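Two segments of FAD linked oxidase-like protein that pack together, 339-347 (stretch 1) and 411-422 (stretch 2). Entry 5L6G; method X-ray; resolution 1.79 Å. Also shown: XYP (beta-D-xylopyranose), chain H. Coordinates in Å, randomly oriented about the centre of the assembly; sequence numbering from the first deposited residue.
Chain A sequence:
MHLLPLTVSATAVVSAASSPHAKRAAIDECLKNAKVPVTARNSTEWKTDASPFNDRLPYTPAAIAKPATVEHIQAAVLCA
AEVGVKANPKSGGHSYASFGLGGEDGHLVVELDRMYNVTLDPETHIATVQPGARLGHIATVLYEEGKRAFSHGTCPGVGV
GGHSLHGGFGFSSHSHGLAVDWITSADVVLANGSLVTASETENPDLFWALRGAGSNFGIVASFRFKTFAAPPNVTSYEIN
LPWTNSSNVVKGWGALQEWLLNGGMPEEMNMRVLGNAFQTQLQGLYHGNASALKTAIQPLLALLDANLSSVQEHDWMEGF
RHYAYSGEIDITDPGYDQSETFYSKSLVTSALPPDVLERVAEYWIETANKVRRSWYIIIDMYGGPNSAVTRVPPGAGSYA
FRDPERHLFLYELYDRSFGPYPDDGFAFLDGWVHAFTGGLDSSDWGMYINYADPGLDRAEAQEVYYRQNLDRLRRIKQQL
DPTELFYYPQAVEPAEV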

ATOM      1  N   SER A 339      15.235   1.173   6.889  1.00 20.38           N
ATOM      2  CA  SER A 339      15.105  -0.167   6.328  1.00 17.94           C
ATOM      3  C   SER A 339      14.921  -1.225   7.421  1.00 16.54           C
ATOM      4  O   SER A 339      15.280  -1.006   8.567  1.00 16.16           O
ATOM      5  CB  SER A 339      16.309  -0.498   5.456  1.00 17.78           C
ATOM      6  OG  SER A 339      17.487  -0.594   6.221  1.00 18.41           O
ATOM      7  N   GLU A 340      14.337  -2.355   7.032  1.00 14.76           N
ATOM      8  CA  GLU A 340      14.137  -3.507   7.910  1.00 14.13           C
ATOM      9  C   GLU A 340      14.410  -4.762   7.123  1.00 13.27           C
ATOM     10  O   GLU A 340      14.478  -4.729   5.875  1.00 12.59           O
ATOM     11  CB  GLU A 340      12.707  -3.556   8.460  1.00 13.73           C
ATOM     12  CG  GLU A 340      12.318  -2.301   9.207  1.00 14.16           C
ATOM     13  CD  GLU A 340      10.920  -2.322   9.764  1.00 14.34           C
ATOM     14  OE1 GLU A 340      10.193  -3.332   9.656  1.00 14.13           O
ATOM     15  OE2 GLU A 340      10.539  -1.285  10.327  1.00 15.40           O
ATOM     16  N   THR A 341      14.586  -5.863   7.842  1.00 12.84           N
ATOM     17  CA  THR A 341      14.795  -7.167   7.215  1.00 12.71           C
ATOM     18  C   THR A 341      13.599  -8.016   7.569  1.00 12.15           C
ATOM     19  O   THR A 341      13.336  -8.256   8.738  1.00 12.03           O
ATOM     20  CB  THR A 341      16.070  -7.842   7.726  1.00 13.33           C
ATOM     21  OG1 THR A 341      17.191  -6.981   7.481  1.00 13.82           O
ATOM     22  CG2 THR A 341      16.310  -9.179   7.043  1.00 13.41           C
ATOM     23  N   PHE A 342      12.874  -8.489   6.568  1.00 11.60           N
ATOM     24  CA  PHE A 342      11.620  -9.159   6.843  1.00 11.26           C
ATOM     25  C   PHE A 342      11.089  -9.956   5.652  1.00 10.95           C
ATOM     26  O   PHE A 342      11.561  -9.812   4.499  1.00 10.47           O
ATOM     27  CB  PHE A 342      10.570  -8.121   7.280  1.00 10.95           C
ATOM     28  CG  PHE A 342      10.217  -7.134   6.193  1.00 10.64           C
ATOM     29  CD1 PHE A 342      11.017  -6.029   5.960  1.00 10.99           C
ATOM     30  CD2 PHE A 342       9.106  -7.326   5.387  1.00 10.28           C
ATOM     31  CE1 PHE A 342      10.713  -5.129   4.944  1.00 10.69           C
ATOM     32  CE2 PHE A 342       8.788  -6.413   4.377  1.00 10.10           C
ATOM     33  CZ  PHE A 342       9.596  -5.323   4.160  1.00 10.24           C
ATOM     34  N   TYR A 343      10.091 -10.789   5.967  1.00 10.60           N
ATOM     35  CA  TYR A 343       9.206 -11.389   4.983  1.00 10.26           C
ATOM     36  C   TYR A 343       7.792 -10.968   5.331  1.00 10.19           C
ATOM     37  O   TYR A 343       7.488 -10.801   6.489  1.00 10.36           O
ATOM     38  CB  TYR A 343       9.316 -12.916   4.973  1.00 10.27           C
ATOM     39  CG  TYR A 343       8.398 -13.569   3.964  1.00  9.91           C
ATOM     40  CD1 TYR A 343       8.398 -13.173   2.650  1.00  9.72           C
ATOM     41  CD2 TYR A 343       7.542 -14.599   4.322  1.00  9.93           C
ATOM     42  CE1 TYR A 343       7.566 -13.764   1.710  1.00  9.63           C
ATOM     43  CE2 TYR A 343       6.709 -15.207   3.387  1.00  9.78           C
ATOM     44  CZ  TYR A 343       6.730 -14.777   2.073  1.00  9.72           C
ATOM     45  OH  TYR A 343       5.910 -15.347   1.110  1.00  9.78           O
ATOM     46  N   SER A 344       6.952 -10.774   4.322  1.00 10.19           N
ATOM     47  CA  SER A 344       5.581 -10.356   4.567  1.00 10.03           C
ATOM     48  C   SER A 344       4.619 -10.982   3.586  1.00 10.16           C
ATOM     49  O   SER A 344       4.984 -11.323   2.462  1.00 10.23           O
ATOM     50  CB  SER A 344       5.481  -8.831   4.528  1.00  9.91           C
ATOM     51  OG  SER A 344       4.147  -8.388   4.612  1.00  9.95           O
ATOM     52  N   LYS A 345       3.397 -11.197   4.055  1.00 10.05           N
ATOM     53  CA  LYS A 345       2.319 -11.672   3.217  1.00  9.96           C
ATOM     54  C   LYS A 345       1.105 -10.803   3.496  1.00  9.93           C
ATOM     55  O   LYS A 345       1.062 -10.011   4.472  1.00 10.02           O
ATOM     56  CB  LYS A 345       2.008 -13.148   3.488  1.00 10.08           C
ATOM     57  CG  LYS A 345       3.152 -14.103   3.199  1.00 10.25           C
ATOM     58  CD  LYS A 345       2.752 -15.577   3.270  1.00 10.40           C
ATOM     59  CE  LYS A 345       2.079 -16.100   2.005  1.00 10.55           C
ATOM     60  NZ  LYS A 345       2.985 -16.377   0.851  1.00 10.77           N
ATOM     61  N   SER A 346       0.132 -10.918   2.603  1.00  9.98           N
ATOM     62  CA  SER A 346      -1.127 -10.250   2.779  1.00 10.02           C
ATOM     63  C   SER A 346      -2.268 -11.166   2.420  1.00 10.10           C
ATOM     64  O   SER A 346      -2.075 -12.268   1.852  1.00 10.22           O
ATOM     65  CB  SER A 346      -1.164  -9.028   1.863  1.00  9.99           C
ATOM     66  OG  SER A 346      -1.393  -9.416   0.530  1.00 10.31           O
ATOM     67  N   LEU A 347      -3.461 -10.701   2.754  1.00  9.92           N
ATOM     68  CA  LEU A 347      -4.675 -11.331   2.358  1.00 10.46           C
ATOM     69  C   LEU A 347      -5.776 -10.287   2.356  1.00 10.46           C
ATOM     70  O   LEU A 347      -5.711  -9.270   3.062  1.00 10.12           O
ATOM     71  CB  LEU A 347      -5.095 -12.427   3.351  1.00 11.05           C
ATOM     72  CG  LEU A 347      -4.680 -13.878   3.168  1.00 11.67           C
ATOM     73  CD1 LEU A 347      -5.260 -14.658   4.338  1.00 12.05           C
ATOM     74  CD2 LEU A 347      -5.178 -14.472   1.880  1.00 11.93           C
ATOM     75  N   TYR A 411      -5.424  -7.845   5.428  1.00 10.03           N
ATOM     76  CA  TYR A 411      -4.435  -8.347   6.356  1.00 10.27           C
ATOM     77  C   TYR A 411      -3.027  -8.021   5.908  1.00 10.68           C
ATOM     78  O   TYR A 411      -2.713  -8.102   4.711  1.00 11.24           O
ATOM     79  CB  TYR A 411      -4.504  -9.857   6.448  1.00 10.08           C
ATOM     80  CG  TYR A 411      -5.834 -10.480   6.796  1.00 10.04           C
ATOM     81  CD1 TYR A 411      -6.876 -10.516   5.869  1.00 10.21           C
ATOM     82  CD2 TYR A 411      -6.029 -11.090   8.016  1.00 10.26           C
ATOM     83  CE1 TYR A 411      -8.069 -11.147   6.136  1.00 10.36           C
ATOM     84  CE2 TYR A 411      -7.222 -11.730   8.307  1.00 10.55           C
ATOM     85  CZ  TYR A 411      -8.241 -11.761   7.366  1.00 10.52           C
ATOM     86  OH  TYR A 411      -9.432 -12.382   7.640  1.00 10.84           O
ATOM     87  N   GLU A 412      -2.189  -7.693   6.889  1.00 11.02           N
ATOM     88  CA  GLU A 412      -0.766  -7.632   6.707  1.00 11.75           C
ATOM     89  C   GLU A 412      -0.159  -8.636   7.688  1.00 11.64           C
ATOM     90  O   GLU A 412      -0.451  -8.579   8.883  1.00 11.59           O
ATOM     91  CB  GLU A 412      -0.207  -6.243   7.006  1.00 12.01           C
ATOM     92  CG  GLU A 412       1.273  -6.129   6.667  1.00 12.91           C
ATOM     93  CD  GLU A 412       1.869  -4.774   7.008  1.00 14.06           C
ATOM     94  OE1 GLU A 412       1.190  -3.940   7.672  1.00 14.20           O
ATOM     95  OE2 GLU A 412       3.042  -4.562   6.630  1.00 15.39           O
ATOM     96  N   LEU A 413       0.666  -9.539   7.165  1.00 11.70           N
ATOM     97  CA  LEU A 413       1.420 -10.481   7.977  1.00 12.32           C
ATOM     98  C   LEU A 413       2.888 -10.172   7.773  1.00 12.31           C
ATOM     99  O   LEU A 413       3.361 -10.096   6.658  1.00 11.83           O
ATOM    100  CB  LEU A 413       1.125 -11.938   7.609  1.00 12.97           C
ATOM    101  CG  LEU A 413      -0.312 -12.482   7.707  1.00 13.69           C
ATOM    102  CD1 LEU A 413      -1.147 -12.092   6.509  1.00 14.24           C
ATOM    103  CD2 LEU A 413      -0.315 -14.000   7.850  1.00 14.41           C
ATOM    104  N   TYR A 414       3.610  -9.986   8.871  1.00 12.63           N
ATOM    105  CA  TYR A 414       4.938  -9.388   8.814  1.00 12.64           C
ATOM    106  C   TYR A 414       5.858 -10.159   9.724  1.00 12.81           C
ATOM    107  O   TYR A 414       5.546 -10.370  10.888  1.00 13.46           O
ATOM    108  CB  TYR A 414       4.846  -7.939   9.264  1.00 12.53           C
ATOM    109  CG  TYR A 414       5.942  -7.014   8.797  1.00 12.61           C
ATOM    110  CD1 TYR A 414       5.803  -6.291   7.618  1.00 12.37           C
ATOM    111  CD2 TYR A 414       7.074  -6.790   9.562  1.00 13.05           C
ATOM    112  CE1 TYR A 414       6.782  -5.409   7.194  1.00 12.60           C
ATOM    113  CE2 TYR A 414       8.062  -5.899   9.140  1.00 13.16           C
ATOM    114  CZ  TYR A 414       7.892  -5.206   7.956  1.00 12.87           C
ATOM    115  OH  TYR A 414       8.824  -4.299   7.532  1.00 12.80           O
ATOM    116  N   ASP A 415       7.013 -10.553   9.205  1.00 12.50           N
ATOM    117  CA  ASP A 415       7.925 -11.446   9.930  1.00 12.52           C
ATOM    118  C   ASP A 415       9.329 -10.858   9.788  1.00 12.58           C
ATOM    119  O   ASP A 415       9.947 -10.969   8.736  1.00 11.80           O
ATOM    120  CB  ASP A 415       7.804 -12.855   9.342  1.00 12.77           C
ATOM    121  CG  ASP A 415       8.808 -13.838   9.900  1.00 13.41           C
ATOM    122  OD1 ASP A 415       9.486 -13.535  10.930  1.00 13.64           O
ATOM    123  OD2 ASP A 415       8.920 -14.947   9.287  1.00 13.57           O
ATOM    124  N   ARG A 416       9.795 -10.199  10.844  1.00 12.77           N
ATOM    125  CA  ARG A 416      10.970  -9.329  10.793  1.00 13.34           C
ATOM    126  C   ARG A 416      12.094  -9.948  11.606  1.00 14.22           C
ATOM    127  O   ARG A 416      11.851 -10.432  12.710  1.00 14.46           O
ATOM    128  CB  ARG A 416      10.631  -7.958  11.381  1.00 13.39           C
ATOM    129  CG  ARG A 416      11.810  -7.008  11.477  1.00 13.65           C
ATOM    130  CD  ARG A 416      11.407  -5.698  12.133  1.00 13.87           C
ATOM    131  NE  ARG A 416      12.519  -4.750  12.154  1.00 14.08           N
ATOM    132  CZ  ARG A 416      12.452  -3.538  12.704  1.00 14.61           C
ATOM    133  NH1 ARG A 416      11.343  -3.118  13.305  1.00 14.54           N
ATOM    134  NH2 ARG A 416      13.517  -2.753  12.690  1.00 15.23           N
ATOM    135  N   SER A 417      13.301  -9.954  11.058  1.00 14.56           N
ATOM    136  CA  SER A 417      14.461 -10.422  11.812  1.00 15.57           C
ATOM    137  C   SER A 417      15.400  -9.251  12.050  1.00 16.04           C
ATOM    138  O   SER A 417      15.453  -8.334  11.222  1.00 15.50           O
ATOM    139  CB  SER A 417      15.196 -11.537  11.053  1.00 15.67           C
ATOM    140  OG  SER A 417      15.645 -11.106   9.789  1.00 15.76           O
ATOM    141  N   PHE A 418      16.101  -9.272  13.189  1.00 17.24           N
ATOM    142  CA  PHE A 418      17.173  -8.313  13.455  1.00 18.23           C
ATOM    143  C   PHE A 418      18.492  -9.028  13.198  1.00 19.28           C
ATOM    144  O   PHE A 418      19.079  -9.638  14.077  1.00 22.22           O
ATOM    145  CB  PHE A 418      17.110  -7.808  14.881  1.00 18.16           C
ATOM    146  CG  PHE A 418      15.935  -6.936  15.154  1.00 17.83           C
ATOM    147  CD1 PHE A 418      14.724  -7.481  15.527  1.00 17.48           C
ATOM    148  CD2 PHE A 418      16.026  -5.558  15.018  1.00 18.01           C
ATOM    149  CE1 PHE A 418      13.623  -6.669  15.775  1.00 17.36           C
ATOM    150  CE2 PHE A 418      14.928  -4.737  15.278  1.00 17.72           C
ATOM    151  CZ  PHE A 418      13.726  -5.297  15.654  1.00 17.11           C
ATOM    152  N   GLY A 419      18.972  -8.943  11.991  1.00 19.61           N
ATOM    153  CA  GLY A 419      19.994  -9.886  11.552  1.00 19.87           C
ATOM    154  C   GLY A 419      19.393 -10.644  10.393  1.00 18.90           C
ATOM    155  O   GLY A 419      18.225 -10.416  10.037  1.00 18.26           O
ATOM    156  N   PRO A 420      20.172 -11.558   9.811  1.00 18.41           N
ATOM    157  CA  PRO A 420      19.754 -12.122   8.558  1.00 17.68           C
ATOM    158  C   PRO A 420      18.452 -12.923   8.687  1.00 16.53           C
ATOM    159  O   PRO A 420      18.206 -13.594   9.686  1.00 16.59           O
ATOM    160  CB  PRO A 420      20.952 -12.984   8.118  1.00 18.61           C
ATOM    161  CG  PRO A 420      21.759 -13.215   9.330  1.00 19.42           C
ATOM    162  CD  PRO A 420      21.465 -12.087  10.282  1.00 19.52           C
ATOM    163  N   TYR A 421      17.620 -12.817   7.667  1.00 15.41           N
ATOM    164  CA  TYR A 421      16.361 -13.530   7.663  1.00 14.46           C
ATOM    165  C   TYR A 421      16.685 -15.005   7.379  1.00 14.81           C
ATOM    166  O   TYR A 421      17.428 -15.307   6.453  1.00 14.92           O
ATOM    167  CB  TYR A 421      15.417 -12.964   6.620  1.00 13.62           C
ATOM    168  CG  TYR A 421      14.062 -13.585   6.735  1.00 13.04           C
ATOM    169  CD1 TYR A 421      13.147 -13.122   7.667  1.00 12.87           C
ATOM    170  CD2 TYR A 421      13.712 -14.661   5.943  1.00 13.01           C
ATOM    171  CE1 TYR A 421      11.905 -13.710   7.801  1.00 12.46           C
ATOM    172  CE2 TYR A 421      12.485 -15.256   6.055  1.00 12.67           C
ATOM    173  CZ  TYR A 421      11.594 -14.797   7.007  1.00 12.48           C
ATOM    174  OH  TYR A 421      10.389 -15.407   7.103  1.00 12.12           O
ATOM    175  N   PRO A 422      16.155 -15.920   8.195  1.00 14.71           N
ATOM    176  CA  PRO A 422      16.465 -17.347   7.999  1.00 15.11           C
ATOM    177  C   PRO A 422      15.770 -17.920   6.763  1.00 14.74           C
ATOM    178  O   PRO A 422      14.629 -17.598   6.494  1.00 14.05           O
ATOM    179  CB  PRO A 422      15.917 -17.988   9.257  1.00 15.27           C
ATOM    180  CG  PRO A 422      14.779 -17.101   9.643  1.00 14.73           C
ATOM    181  CD  PRO A 422      15.210 -15.712   9.302  1.00 14.52           C
TER
HETATM  182  O1  XYP H 509      -0.248  -1.470   7.384  1.00 35.63           O
HETATM  183  C1  XYP H 509       0.965  -0.834   7.783  1.00 32.88           C
HETATM  184  C2  XYP H 509       0.831  -0.365   9.230  1.00 32.75           C
HETATM  185  C3  XYP H 509       2.163   0.140   9.771  1.00 33.05           C
HETATM  186  C4  XYP H 509       3.251  -0.907   9.551  1.00 32.92           C
HETATM  187  C5  XYP H 509       3.301  -1.343   8.081  1.00 32.40           C
HETATM  188  O2  XYP H 509      -0.134   0.687   9.262  1.00 27.57           O
HETATM  189  O3  XYP H 509       2.037   0.527  11.150  1.00 34.47           O
HETATM  190  O4  XYP H 509       4.533  -0.355   9.875  1.00 31.47           O
HETATM  191  O5  XYP H 509       2.023  -1.764   7.615  1.00 34.32           O
HETATM  192  O   HOH W   1      14.828  -5.695  10.819  1.00 11.57           O

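The contact is built first from backbone. Residues 341-347 and 411-417 run antiparallel, and their narrow pairs alternate with hydrogen-bonded ones. Tyr343 and Asp415 exchange two bonds, N to O and O to N, each 2.8 Å; Lys345 and Leu413 do the same, again with both N–O distances at 2.8 Å. At Leu347 and Tyr411 the ladder slackens on one side: Tyr411 N to Leu347 O is 2.8 Å, but Leu347 N to Tyr411 O is a weak bond of 3.3 Å. At the other end, Ser417 N donates to Thr341 O at 2.9 Å, while a water accepts from Thr341 N (3.0 Å) and from Arg416 NE (2.8 Å) and donates to Ser417 O (2.7 Å), bridging the strands where they spread. The non-hydrogen-bonded pairs add CA-H...O contacts, such as Ser344 CA to Leu413 O at 3.1 Å.

Side-chain polar bonds are few but well placed. Ser344, chi1 t, turns its OG onto Leu413 O at 2.8 Å, so that this carbonyl serves both a side chain and the backbone N of Lys345. Serine suits this place because its short side chain puts the hydroxyl within reach of the Leu413 carbonyl of the neighbouring strand. Tyr414 OH donates to Glu340 OE1 at 2.7 Å, the carboxylate lying at the edge of the ring. Glu340 also lies over one face of the Arg416 guanidinium; its OE2 is 3.6 Å from Arg416 NH1, a salt bridge of charge alone, since no N-H points at the oxygen.

Aromatic packing dominates the sheet face that carries Phe342, Ser344, Tyr414 and Arg416. Phe342 and Tyr414 form an offset stack, centroids 4.4 Å apart and planes at 15°, with Phe342 CG 3.5 Å from Tyr414 CZ. Tyrosine suits its place twice over: its ring stacks while its hydroxyl reaches on to Glu340.

The face bearing Thr341, Tyr343, Asp415 and Leu347 is packed differently. Tyr421, beyond the strand, folds back so that its CZ lies 3.6 Å from Tyr343 CB, and its OH donates to Asp415 OD2 at 2.7 Å, which ties the returning loop to its own strand. Thr341 CG2 sits 3.9 Å from Tyr421 CB. Farther along, Leu347 CB meets Tyr411 CD1 at 3.6 Å. The end of Lys345 leads away from the other strand, and its NZ donates to Tyr343 OH at 3.1 Å.

Together the stretches bury 847 Å², mostly among residues already sheltered by the fold; Glu340, Thr341 and Arg416 remain partly exposed.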